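Local coordinates for putative protein (Neisseria meningitidis, PDB 2O3G) that is of unknown function but may bind flavin adenine dinucleotide, this part being the C-terminal transporter-associated domain of a UPF0053 membrane protein with CBS domains, at residues 23-27 against 28-32; 50-53 against 54-58. All coordinates share one frame; numbering follows the deposited sequence.

Interaction 1: 23-27 against 28-32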
ATOM      1  N   GLY A  23       3.554  -6.016  -1.082  1.00 48.96           N
ATOM      2  CA  GLY A  23       3.983  -5.123  -0.019  1.00 48.06           C
ATOM      3  C   GLY A  23       5.228  -4.275  -0.251  1.00 45.97           C
ATOM      4  O   GLY A  23       5.340  -3.189   0.304  1.00 46.26           O
ATOM      5  N   ALA A  24       6.133  -4.749  -1.063  1.00 43.63           N
ATOM      6  CA  ALA A  24       7.415  -4.174  -1.123  1.00 44.13           C
ATOM      7  C   ALA A  24       7.537  -3.620  -2.471  1.00 45.02           C
ATOM      8  O   ALA A  24       8.624  -3.364  -2.938  1.00 46.91           O
ATOM      9  CB  ALA A  24       8.477  -5.279  -0.966  1.00 44.33           C
ATOM     10  N   LEU A  25       6.448  -3.477  -3.192  1.00 46.32           N
ATOM     11  CA  LEU A  25       6.549  -2.664  -4.427  1.00 45.44           C
ATOM     12  C   LEU A  25       6.881  -1.236  -3.945  1.00 44.78           C
ATOM     13  O   LEU A  25       6.388  -0.743  -2.870  1.00 44.32           O
ATOM     14  CB  LEU A  25       5.202  -2.633  -5.124  1.00 44.86           C
ATOM     15  CG  LEU A  25       5.300  -2.730  -6.624  1.00 43.71           C
ATOM     16  CD1 LEU A  25       4.226  -1.829  -7.119  1.00 43.04           C
ATOM     17  CD2 LEU A  25       6.643  -2.485  -7.343  1.00 32.05           C
ATOM     18  N   GLU A  26       7.729  -0.605  -4.718  1.00 43.54           N
ATOM     19  CA  GLU A  26       8.105   0.779  -4.466  1.00 43.75           C
ATOM     20  C   GLU A  26       7.047   1.723  -4.995  1.00 42.17           C
ATOM     21  O   GLU A  26       6.701   1.685  -6.177  1.00 40.66           O
ATOM     22  CB  GLU A  26       9.450   1.077  -5.163  1.00 43.51           C
ATOM     23  CG  GLU A  26      10.604   0.409  -4.398  1.00 45.20           C
ATOM     24  CD  GLU A  26      11.967   0.620  -4.965  1.00 51.75           C
ATOM     25  OE1 GLU A  26      12.130   0.994  -6.149  1.00 53.40           O
ATOM     26  OE2 GLU A  26      12.938   0.378  -4.198  1.00 61.98           O
ATOM     27  N   TYR A  27       6.576   2.568  -4.109  1.00 42.21           N
ATOM     28  CA  TYR A  27       5.744   3.691  -4.483  1.00 44.23           C
ATOM     29  C   TYR A  27       6.173   4.352  -5.732  1.00 44.76           C
ATOM     30  O   TYR A  27       5.359   4.669  -6.596  1.00 46.37           O
ATOM     31  CB  TYR A  27       5.728   4.712  -3.438  1.00 43.98           C
ATOM     32  CG  TYR A  27       4.664   5.732  -3.654  1.00 42.97           C
ATOM     33  CD1 TYR A  27       3.451   5.625  -3.031  1.00 43.19           C
ATOM     34  CD2 TYR A  27       4.891   6.807  -4.442  1.00 44.61           C
ATOM     35  CE1 TYR A  27       2.442   6.559  -3.220  1.00 42.92           C
ATOM     36  CE2 TYR A  27       3.909   7.787  -4.636  1.00 48.61           C
ATOM     37  CZ  TYR A  27       2.679   7.637  -4.009  1.00 45.09           C
ATOM     38  OH  TYR A  27       1.720   8.611  -4.191  1.00 44.74           O
ATOM     39  N   VAL A  28       7.457   4.437  -5.915  1.00 44.83           N
ATOM     40  CA  VAL A  28       7.945   5.114  -7.079  1.00 45.78           C
ATOM     41  C   VAL A  28       7.643   4.324  -8.296  1.00 46.21           C
ATOM     42  O   VAL A  28       7.689   4.810  -9.410  1.00 46.82           O
ATOM     43  CB  VAL A  28       9.445   5.397  -6.840  1.00 46.37           C
ATOM     44  CG1 VAL A  28      10.283   5.332  -8.103  1.00 47.96           C
ATOM     45  CG2 VAL A  28       9.514   6.752  -6.243  1.00 46.16           C
ATOM     46  N   GLU A  29       7.376   3.049  -8.102  1.00 48.84           N
ATOM     47  CA  GLU A  29       7.152   2.161  -9.252  1.00 50.31           C
ATOM     48  C   GLU A  29       5.638   1.992  -9.567  1.00 48.35           C
ATOM     49  O   GLU A  29       5.261   2.071 -10.710  1.00 47.71           O
ATOM     50  CB  GLU A  29       7.852   0.820  -9.020  1.00 52.04           C
ATOM     51  CG  GLU A  29       9.428   0.807  -9.397  1.00 60.70           C
ATOM     52  CD  GLU A  29       9.790   1.124 -10.899  1.00 72.44           C
ATOM     53  OE1 GLU A  29       9.038   0.647 -11.815  1.00 74.77           O
ATOM     54  OE2 GLU A  29      10.837   1.848 -11.158  1.00 75.57           O
ATOM     55  N   LEU A  30       4.819   1.763  -8.536  1.00 46.47           N
ATOM     56  CA  LEU A  30       3.378   1.728  -8.595  1.00 45.96           C
ATOM     57  C   LEU A  30       2.785   3.074  -9.057  1.00 46.27           C
ATOM     58  O   LEU A  30       2.023   3.112 -10.025  1.00 47.23           O
ATOM     59  CB  LEU A  30       2.849   1.492  -7.204  1.00 44.79           C
ATOM     60  CG  LEU A  30       1.552   0.688  -7.043  1.00 45.51           C
ATOM     61  CD1 LEU A  30       0.751   1.274  -5.942  1.00 40.61           C
ATOM     62  CD2 LEU A  30       0.747   0.548  -8.377  1.00 43.06           C
ATOM     63  N   ALA A  31       3.130   4.161  -8.369  1.00 45.67           N
ATOM     64  CA  ALA A  31       2.459   5.471  -8.538  1.00 44.97           C
ATOM     65  C   ALA A  31       2.378   5.989  -9.937  1.00 43.94           C
ATOM     66  O   ALA A  31       1.336   6.309 -10.401  1.00 45.68           O
ATOM     67  CB  ALA A  31       3.049   6.504  -7.650  1.00 45.28           C
ATOM     68  N   PRO A  32       3.446   5.987 -10.666  1.00 43.62           N
ATOM     69  CA  PRO A  32       3.295   6.481 -12.013  1.00 42.91           C
ATOM     70  C   PRO A  32       2.354   5.629 -12.767  1.00 44.77           C
ATOM     71  O   PRO A  32       1.870   5.976 -13.785  1.00 46.01           O
ATOM     72  CB  PRO A  32       4.628   6.216 -12.632  1.00 41.08           C
ATOM     73  CG  PRO A  32       5.551   5.913 -11.541  1.00 42.07           C
ATOM     74  CD  PRO A  32       4.801   5.512 -10.356  1.00 44.08           C
TER

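Interaction 2: 50-53 against 54-58. With EDO (1,2-ethanediol), chain C.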
ATOM      1  N   GLY A  50       4.700  -0.014   3.085  1.00 49.48           N
ATOM      2  CA  GLY A  50       5.071   1.132   3.923  1.00 49.76           C
ATOM      3  C   GLY A  50       3.927   2.135   3.969  1.00 51.35           C
ATOM      4  O   GLY A  50       3.578   2.658   5.061  1.00 52.55           O
ATOM      5  N   LEU A  51       3.305   2.386   2.802  1.00 51.11           N
ATOM      6  CA  LEU A  51       2.128   3.247   2.737  1.00 51.37           C
ATOM      7  C   LEU A  51       1.134   2.797   3.726  1.00 51.96           C
ATOM      8  O   LEU A  51       0.616   3.614   4.500  1.00 52.66           O
ATOM      9  CB  LEU A  51       1.543   3.330   1.308  1.00 50.34           C
ATOM     10  CG  LEU A  51       0.088   3.516   0.872  1.00 49.14           C
ATOM     11  CD1 LEU A  51      -0.883   3.967   1.906  1.00 41.42           C
ATOM     12  CD2 LEU A  51       0.103   4.445  -0.315  1.00 50.43           C
ATOM     13  N   ILE A  52       0.827   1.508   3.727  1.00 54.03           N
ATOM     14  CA  ILE A  52      -0.238   1.056   4.663  1.00 55.01           C
ATOM     15  C   ILE A  52       0.124   1.322   6.097  1.00 57.86           C
ATOM     16  O   ILE A  52      -0.703   1.825   6.838  1.00 58.67           O
ATOM     17  CB  ILE A  52      -0.585  -0.441   4.554  1.00 54.16           C
ATOM     18  CG1 ILE A  52      -0.918  -0.804   3.107  1.00 48.59           C
ATOM     19  CG2 ILE A  52      -1.635  -0.818   5.617  1.00 51.49           C
ATOM     20  CD1 ILE A  52      -1.581  -2.132   2.946  1.00 47.37           C
HETATM   21  N   MSE A  53       1.348   0.966   6.492  1.00 60.85           N
HETATM   22  CA  MSE A  53       1.817   1.178   7.904  1.00 65.15           C
HETATM   23  C   MSE A  53       1.792   2.610   8.314  1.00 64.37           C
HETATM   24  O   MSE A  53       1.315   2.939   9.420  1.00 64.64           O
HETATM   25  CB  MSE A  53       3.242   0.709   8.121  1.00 64.01           C
HETATM   26  CG  MSE A  53       3.768  -0.199   7.052  1.00 67.38           C
HETATM   27 SE   MSE A  53       4.963  -1.362   8.021  0.80 74.07          SE
HETATM   28  CE  MSE A  53       6.281  -2.077   6.687  1.00 62.66           C
ATOM     29  N   GLU A  54       2.329   3.453   7.435  1.00 64.94           N
ATOM     30  CA  GLU A  54       2.187   4.893   7.576  1.00 66.69           C
ATOM     31  C   GLU A  54       0.762   5.347   7.884  1.00 67.41           C
ATOM     32  O   GLU A  54       0.562   5.896   8.939  1.00 67.99           O
ATOM     33  CB  GLU A  54       2.732   5.608   6.350  1.00 67.26           C
ATOM     34  CG  GLU A  54       2.318   7.060   6.239  1.00 71.80           C
ATOM     35  CD  GLU A  54       3.110   7.932   7.183  1.00 79.45           C
ATOM     36  OE1 GLU A  54       3.392   7.495   8.321  1.00 81.71           O
ATOM     37  OE2 GLU A  54       3.469   9.060   6.787  1.00 82.78           O
ATOM     38  N   GLU A  55      -0.237   5.131   7.005  1.00 68.88           N
ATOM     39  CA  GLU A  55      -1.592   5.589   7.342  1.00 69.94           C
ATOM     40  C   GLU A  55      -2.091   4.916   8.633  1.00 70.75           C
ATOM     41  O   GLU A  55      -2.423   5.595   9.570  1.00 71.83           O
ATOM     42  CB  GLU A  55      -2.575   5.513   6.161  1.00 70.68           C
ATOM     43  CG  GLU A  55      -2.800   6.873   5.327  1.00 74.15           C
ATOM     44  CD  GLU A  55      -4.009   7.799   5.816  1.00 81.13           C
ATOM     45  OE1 GLU A  55      -4.577   7.590   6.930  1.00 81.17           O
ATOM     46  OE2 GLU A  55      -4.403   8.769   5.077  1.00 85.21           O
ATOM     47  N   LEU A  56      -2.068   3.595   8.756  1.00 71.52           N
ATOM     48  CA  LEU A  56      -2.646   2.974   9.946  1.00 72.26           C
ATOM     49  C   LEU A  56      -1.983   3.431  11.220  1.00 73.51           C
ATOM     50  O   LEU A  56      -2.669   3.644  12.231  1.00 73.91           O
ATOM     51  CB  LEU A  56      -2.536   1.468   9.868  1.00 72.16           C
ATOM     52  CG  LEU A  56      -3.404   1.095   8.701  1.00 72.75           C
ATOM     53  CD1 LEU A  56      -3.013  -0.265   8.187  1.00 70.76           C
ATOM     54  CD2 LEU A  56      -4.828   1.226   9.224  1.00 72.04           C
ATOM     55  N   GLN A  57      -0.652   3.595  11.143  1.00 74.05           N
ATOM     56  CA  GLN A  57       0.200   3.822  12.294  1.00 74.54           C
ATOM     57  C   GLN A  57       0.179   2.566  13.125  1.00 74.56           C
ATOM     58  O   GLN A  57       0.207   2.644  14.326  1.00 74.30           O
ATOM     59  CB  GLN A  57      -0.295   4.998  13.160  1.00 74.62           C
ATOM     60  CG  GLN A  57      -0.317   6.353  12.473  1.00 77.35           C
ATOM     61  CD  GLN A  57       1.083   6.900  12.260  1.00 80.67           C
ATOM     62  OE1 GLN A  57       1.775   7.245  13.213  1.00 84.25           O
ATOM     63  NE2 GLN A  57       1.502   6.990  11.013  1.00 79.80           N
ATOM     64  N   THR A  58       0.094   1.392  12.521  1.00 74.81           N
ATOM     65  CA  THR A  58       0.217   0.202  13.355  1.00 74.73           C
ATOM     66  C   THR A  58       0.542  -1.029  12.530  1.00 74.84           C
ATOM     67  O   THR A  58       0.633  -0.883  11.324  1.00 75.95           O
ATOM     68  CB  THR A  58      -0.999  -0.007  14.217  1.00 74.73           C
ATOM     69  OG1 THR A  58      -0.946  -1.347  14.666  1.00 77.43           O
ATOM     70  CG2 THR A  58      -2.308   0.221  13.453  1.00 74.69           C
TER
HETATM   71  C1  EDO C 102      -6.013  11.118   1.988  1.00 78.11           C
HETATM   72  O1  EDO C 102      -6.103  10.209   0.878  1.00 76.66           O
HETATM   73  C2  EDO C 102      -4.538  11.506   2.099  1.00 77.24           C
HETATM   74  O2  EDO C 102      -4.016  10.760   3.194  1.00 74.20           O

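Interaction 1: 23-27 against 28-32
Leu25 and Leu30 meet through methyl and methylene groups where the chain coming off strand 20-22 turns into helix 27-30. Leu25 reaches over the start of the helix: its CD1 lies 3.6 Å from Leu30 CB, while CD2 comes to 3.9 Å from Glu29 CB, and its side chain crosses both neighbours at about a right angle. Glu26 is the N-cap. Its carbonyl does the work across the contact, with Leu30 N giving a bond of 3.0 Å to Glu26 O in the carbonyl plane; Glu29 N is modelled as a second donor to the same oxygen, too close to be trusted. The Glu26 and Glu29 carboxylates stay apart, OE1 of Glu26 being 5.2 Å from OE2 of Glu29. Tyr27 O takes the next helical bond, 2.9 Å from Ala31 N. With CG anti to the backbone N (chi1 -168°), the Tyr27 ring is carried beside Ala31, whose CB lies over one face, 3.4 Å from CE2. The ring's far end is fixed by a hydrogen bond from Tyr27 OH to Pro37 O. Leu36 packs on Tyr27, Leu30 and Ala31, Val48 of helix 48-56 touches both leucines, and Gly23 pairs through its backbone with Glu84 of strand 82-90.

Interaction 2: 50-53 against 54-58
Gly50 and Glu54 open a run of four successive i to i+4 backbone hydrogen bonds through the last turns of helix 48-56. Glu54 N lies 2.8 Å from Gly50 O, and Glu55 and Leu56 bond in the same way to Leu51 and Ile52. The fourth bond, 2.7 Å from Gln57 N to Met53 O, is more bent (140° at the hydrogen), its donor tilted 25° from the carbonyl plane; Gln57 is the first residue to leave helical angles. Among polar side chains, that of Gln57 folds back within 54-58 so that NE2 meets Glu54 O at 2.5 Å, in the carbonyl plane, and the same nitrogen makes a weak bond to Glu54 OE1 at 3.3 Å. Glu54 CG is anti to the backbone N (chi1 165°) and the chain then bends at chi2, which brings OE1 round to that amide. The other oxygen, OE2, lies close to Asp44 OD2, a like charge that would probably raise the pKa of one acid. Glu55 OE2 accepts a hydrogen bond of 2.8 Å from O2 of ethanediol, probably from the crystallisation liquor and also bonded to His69 N. The apolar side chains Ile52 and Leu56 lie side by side, pointing the same way, while Leu51 and Ile52 rest on Phe73. Together these features mark the C-terminal end of an amphipathic alpha-helix packed against an antiparallel sheet.

Overall arrangement
From the N terminus, the chain leaves the edge strand 20-22 and enters interaction 1, which forms the first turn of the short helix 27-30. A long loop then leads to helix 48-56; interaction 2 takes in most of this helix and the two residues after it, before the chain goes on to strands 65-68, 71-79 and 82-90. The two contacts are in series, neither nested nor crossed, with centres about 15 Å apart. They still touch: Tyr27 CE1 of interaction 1 packs at 4.3 Å on Leu51 CD2 of interaction 2. Thus the two helices, consecutive in the chain, meet within the transporter-associated domain, and helix 48-56 connects this junction to strands 65-68 and 71-79.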